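Local atomic coordinates of N-methyltransferase (Streptoalloteichus sp. ATCC 53650, PDB entry 5BSZ), a protein that probably methylates the amino group of a deoxysugar of the kedarcidin pathway, using S-adenosylmethionine as methyl donor. Residues E166-S178 with R186-G198. Numbering follows the deposited sequence.
With THM (thymidine), chain G.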
# COMPACT_ATOMS: atom_id res chain seq x y z
N GLU A 166 -11.76 11.30 -17.15
CA GLU A 166 -11.41 10.30 -18.16
C GLU A 166 -10.92 11.04 -19.39
O GLU A 166 -11.69 11.68 -20.08
CB GLU A 166 -12.62 9.41 -18.50
CG GLU A 166 -12.30 8.39 -19.59
CD GLU A 166 -13.49 7.55 -19.97
OE1 GLU A 166 -13.31 6.60 -20.75
OE2 GLU A 166 -14.61 7.84 -19.48
N GLY A 167 -9.62 11.00 -19.63
CA GLY A 167 -9.02 11.73 -20.72
C GLY A 167 -8.64 10.74 -21.81
O GLY A 167 -9.02 9.56 -21.77
N GLU A 168 -7.88 11.24 -22.78
CA GLU A 168 -7.32 10.38 -23.82
C GLU A 168 -6.09 9.64 -23.28
O GLU A 168 -5.06 10.25 -22.96
CB GLU A 168 -6.99 11.20 -25.08
CG GLU A 168 -6.88 10.38 -26.36
CD GLU A 168 -8.19 9.73 -26.81
OE1 GLU A 168 -9.26 9.96 -26.21
OE2 GLU A 168 -8.15 8.95 -27.79
N GLY A 169 -6.21 8.33 -23.18
CA GLY A 169 -5.11 7.51 -22.65
C GLY A 169 -4.80 7.60 -21.15
O GLY A 169 -3.81 7.04 -20.72
N ARG A 170 -5.64 8.29 -20.38
CA ARG A 170 -5.47 8.50 -18.94
C ARG A 170 -6.82 8.74 -18.25
O ARG A 170 -7.67 9.47 -18.74
CB ARG A 170 -4.55 9.68 -18.68
CG ARG A 170 -4.20 9.91 -17.22
CD ARG A 170 -2.82 10.56 -17.10
NE ARG A 170 -2.55 11.12 -15.78
CZ ARG A 170 -1.84 10.54 -14.81
NH1 ARG A 170 -1.30 9.33 -14.98
NH2 ARG A 170 -1.65 11.16 -13.65
N THR A 171 -7.04 8.03 -17.14
CA THR A 171 -8.23 8.14 -16.31
C THR A 171 -7.77 8.33 -14.84
O THR A 171 -6.89 7.61 -14.39
CB THR A 171 -9.07 6.87 -16.39
OG1 THR A 171 -9.69 6.77 -17.66
CG2 THR A 171 -10.20 6.86 -15.41
N VAL A 172 -8.35 9.28 -14.11
CA VAL A 172 -8.06 9.46 -12.69
C VAL A 172 -9.36 9.44 -11.91
O VAL A 172 -10.30 10.14 -12.26
CB VAL A 172 -7.36 10.82 -12.47
CG1 VAL A 172 -7.05 11.07 -11.01
CG2 VAL A 172 -6.10 10.86 -13.31
N VAL A 173 -9.43 8.60 -10.89
CA VAL A 173 -10.56 8.58 -10.02
C VAL A 173 -10.14 9.00 -8.63
O VAL A 173 -9.02 8.72 -8.21
CB VAL A 173 -11.19 7.18 -9.99
CG1 VAL A 173 -11.53 6.75 -11.40
CG2 VAL A 173 -10.22 6.18 -9.41
N ARG A 174 -11.07 9.63 -7.92
CA ARG A 174 -10.83 10.16 -6.58
C ARG A 174 -11.93 9.80 -5.64
O ARG A 174 -13.10 9.85 -5.99
CB ARG A 174 -10.72 11.71 -6.64
CG ARG A 174 -10.45 12.38 -5.29
CD ARG A 174 -10.36 13.91 -5.39
NE ARG A 174 -9.96 14.58 -4.14
CZ ARG A 174 -10.79 14.93 -3.16
NH1 ARG A 174 -12.09 14.69 -3.27
NH2 ARG A 174 -10.33 15.53 -2.07
N LEU A 175 -11.58 9.46 -4.40
CA LEU A 175 -12.59 9.16 -3.39
C LEU A 175 -12.11 9.81 -2.10
O LEU A 175 -10.94 9.68 -1.76
CB LEU A 175 -12.71 7.65 -3.18
CG LEU A 175 -13.74 7.07 -2.25
CD1 LEU A 175 -15.09 7.52 -2.78
CD2 LEU A 175 -13.70 5.54 -2.14
N SER A 176 -13.03 10.43 -1.39
CA SER A 176 -12.67 11.16 -0.19
C SER A 176 -13.70 10.89 0.90
O SER A 176 -14.86 10.57 0.61
CB SER A 176 -12.54 12.64 -0.54
OG SER A 176 -13.82 13.24 -0.62
N ARG A 177 -13.28 11.05 2.14
CA ARG A 177 -14.10 10.74 3.30
C ARG A 177 -13.65 11.65 4.41
O ARG A 177 -12.45 11.96 4.48
CB ARG A 177 -13.81 9.34 3.74
CG ARG A 177 -14.74 8.87 4.80
CD ARG A 177 -14.23 7.58 5.33
NE ARG A 177 -15.01 7.25 6.50
CZ ARG A 177 -14.52 7.20 7.73
NH1 ARG A 177 -15.34 6.89 8.72
NH2 ARG A 177 -13.24 7.44 7.99
N SER A 178 -14.56 12.09 5.28
CA SER A 178 -14.16 12.91 6.44
C SER A 178 -14.87 12.43 7.71
O SER A 178 -15.95 11.86 7.64
CB SER A 178 -14.36 14.39 6.15
OG SER A 178 -15.71 14.81 6.32
N ARG A 186 -10.99 15.16 10.23
CA ARG A 186 -9.96 14.41 9.57
C ARG A 186 -10.41 13.99 8.21
O ARG A 186 -11.46 13.35 8.03
CB ARG A 186 -9.58 13.19 10.40
CG ARG A 186 -8.51 12.33 9.77
CD ARG A 186 -7.80 11.52 10.85
NE ARG A 186 -6.95 12.36 11.70
CZ ARG A 186 -6.23 11.91 12.71
NH1 ARG A 186 -6.26 10.62 13.01
NH2 ARG A 186 -5.42 12.71 13.36
N HIS A 187 -9.64 14.40 7.22
CA HIS A 187 -10.00 14.27 5.81
C HIS A 187 -9.10 13.27 5.09
O HIS A 187 -7.86 13.41 5.06
CB HIS A 187 -9.92 15.67 5.13
CG HIS A 187 -10.88 16.63 5.75
ND1 HIS A 187 -12.13 16.88 5.21
CD2 HIS A 187 -10.81 17.33 6.90
CE1 HIS A 187 -12.78 17.70 6.02
NE2 HIS A 187 -12.01 17.98 7.05
N GLU A 188 -9.70 12.21 4.55
CA GLU A 188 -8.92 11.24 3.77
C GLU A 188 -9.25 11.35 2.29
O GLU A 188 -10.45 11.37 1.94
CB GLU A 188 -9.31 9.85 4.17
CG GLU A 188 -8.93 9.43 5.53
CD GLU A 188 -9.70 8.20 5.97
OE1 GLU A 188 -10.92 8.31 6.27
OE2 GLU A 188 -9.06 7.13 6.05
N ALA A 189 -8.23 11.46 1.45
CA ALA A 189 -8.43 11.53 -0.00
C ALA A 189 -7.55 10.44 -0.65
O ALA A 189 -6.38 10.34 -0.34
CB ALA A 189 -7.97 12.90 -0.55
N HIS A 190 -8.14 9.61 -1.51
CA HIS A 190 -7.40 8.59 -2.26
C HIS A 190 -7.65 8.87 -3.73
O HIS A 190 -8.75 9.26 -4.14
CB HIS A 190 -7.86 7.17 -1.92
CG HIS A 190 -7.46 6.73 -0.55
ND1 HIS A 190 -6.57 5.69 -0.33
CD2 HIS A 190 -7.82 7.19 0.67
CE1 HIS A 190 -6.43 5.52 0.97
NE2 HIS A 190 -7.17 6.42 1.59
N TYR A 191 -6.58 8.71 -4.50
CA TYR A 191 -6.63 8.73 -5.95
C TYR A 191 -6.10 7.42 -6.57
O TYR A 191 -5.09 6.88 -6.06
CB TYR A 191 -5.72 9.82 -6.47
CG TYR A 191 -6.11 11.21 -6.14
CD1 TYR A 191 -5.86 11.76 -4.89
CD2 TYR A 191 -6.72 12.01 -7.10
CE1 TYR A 191 -6.23 13.07 -4.59
CE2 TYR A 191 -7.07 13.32 -6.83
CZ TYR A 191 -6.83 13.83 -5.57
OH TYR A 191 -7.19 15.14 -5.33
N LEU A 192 -6.75 6.94 -7.63
CA LEU A 192 -6.11 5.98 -8.56
C LEU A 192 -5.96 6.60 -9.95
O LEU A 192 -6.90 7.22 -10.46
CB LEU A 192 -6.92 4.68 -8.66
CG LEU A 192 -7.33 3.96 -7.40
CD1 LEU A 192 -8.49 3.01 -7.67
CD2 LEU A 192 -6.12 3.22 -6.87
N ALA A 193 -4.78 6.49 -10.54
CA ALA A 193 -4.57 6.92 -11.92
C ALA A 193 -4.00 5.79 -12.74
O ALA A 193 -3.10 5.11 -12.27
CB ALA A 193 -3.61 8.07 -11.97
N ALA A 194 -4.40 5.74 -14.02
CA ALA A 194 -3.94 4.74 -14.95
C ALA A 194 -3.72 5.37 -16.31
O ALA A 194 -4.53 6.18 -16.74
CB ALA A 194 -4.95 3.61 -15.01
N ASP A 195 -2.54 5.13 -16.89
CA ASP A 195 -2.22 5.51 -18.27
C ASP A 195 -1.26 4.47 -18.82
O ASP A 195 -1.11 3.40 -18.22
CB ASP A 195 -1.59 6.90 -18.35
CG ASP A 195 -0.33 7.05 -17.51
OD1 ASP A 195 -0.14 8.17 -17.05
OD2 ASP A 195 0.48 6.11 -17.27
N ALA A 196 -0.55 4.81 -19.89
CA ALA A 196 0.29 3.83 -20.59
C ALA A 196 1.47 3.43 -19.73
O ALA A 196 2.07 2.39 -19.97
CB ALA A 196 0.78 4.37 -21.93
N THR A 197 1.80 4.26 -18.74
CA THR A 197 2.93 3.99 -17.88
C THR A 197 2.56 3.03 -16.73
O THR A 197 3.45 2.58 -16.03
CB THR A 197 3.60 5.29 -17.34
OG1 THR A 197 2.71 5.98 -16.44
CG2 THR A 197 3.99 6.25 -18.48
N GLY A 198 1.27 2.78 -16.51
CA GLY A 198 0.86 1.93 -15.38
C GLY A 198 -0.22 2.57 -14.52
O GLY A 198 -0.95 3.49 -14.94
O5' THM G . -16.70 19.83 1.15
C5' THM G . -17.06 18.64 1.88
C4' THM G . -16.82 18.81 3.38
O4' THM G . -17.78 19.80 3.73
C3' THM G . -17.12 17.58 4.29
O3' THM G . -15.98 17.21 5.09
C2' THM G . -18.32 17.94 5.20
C1' THM G . -18.40 19.46 4.97
N1 THM G . -19.68 20.18 5.05
C2 THM G . -20.00 20.44 6.40
O2 THM G . -19.22 19.97 7.24
N3 THM G . -21.08 21.12 6.78
C4 THM G . -21.91 21.64 5.87
O4 THM G . -22.93 22.31 6.24
C5 THM G . -21.58 21.40 4.45
C5M THM G . -22.57 22.00 3.48
C6 THM G . -20.45 20.69 4.07
O HOH W 1 -0.43 6.43 -13.90
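Thr171 and Ala194 form the first hydrogen-bonded pair of an antiparallel beta hairpin, the two inner strands of a four-stranded sheet. Val173-Leu192, Leu175-His190 and Arg177-Glu188 follow. Each of these four pairs gives two N-H...O=C bonds, satisfying eight backbone amides and eight carbonyls. In the pairs between, Val172, Arg174 and Ser176 hydrogen-bond by their backbones to the outer strand 160-166, and Ser178 to His159.

Arg174 CG lies over one face of the Tyr191 ring, 4.0 Å from its centroid. CG is anti to the backbone N (chi1 -179°), and the straight chain lets NE donate a hydrogen bond to Tyr191 OH at 3.1 Å. That hydroxyl is also hydrogen-bonded to Asp20. On the other face, Arg177 NH2 meets Glu188 OE1 on its syn side at 3.0 Å, within the guanidinium plane. Where the Asp195-Gly198 turn leads to strand 198-209, Arg170 forms a salt bridge with Asp195, whose OD2 accepts from Thr197 N in an Asx turn. At the opposite end, by the hairpin's own turn, lies the thymidine pocket. There Ser178 OG hydrogen-bonds thymidine O3' at 2.7 Å. His187, whose NE2 is hydrogen-bonded to Ser185, brings CE1 to 3.4 Å from the same O3'.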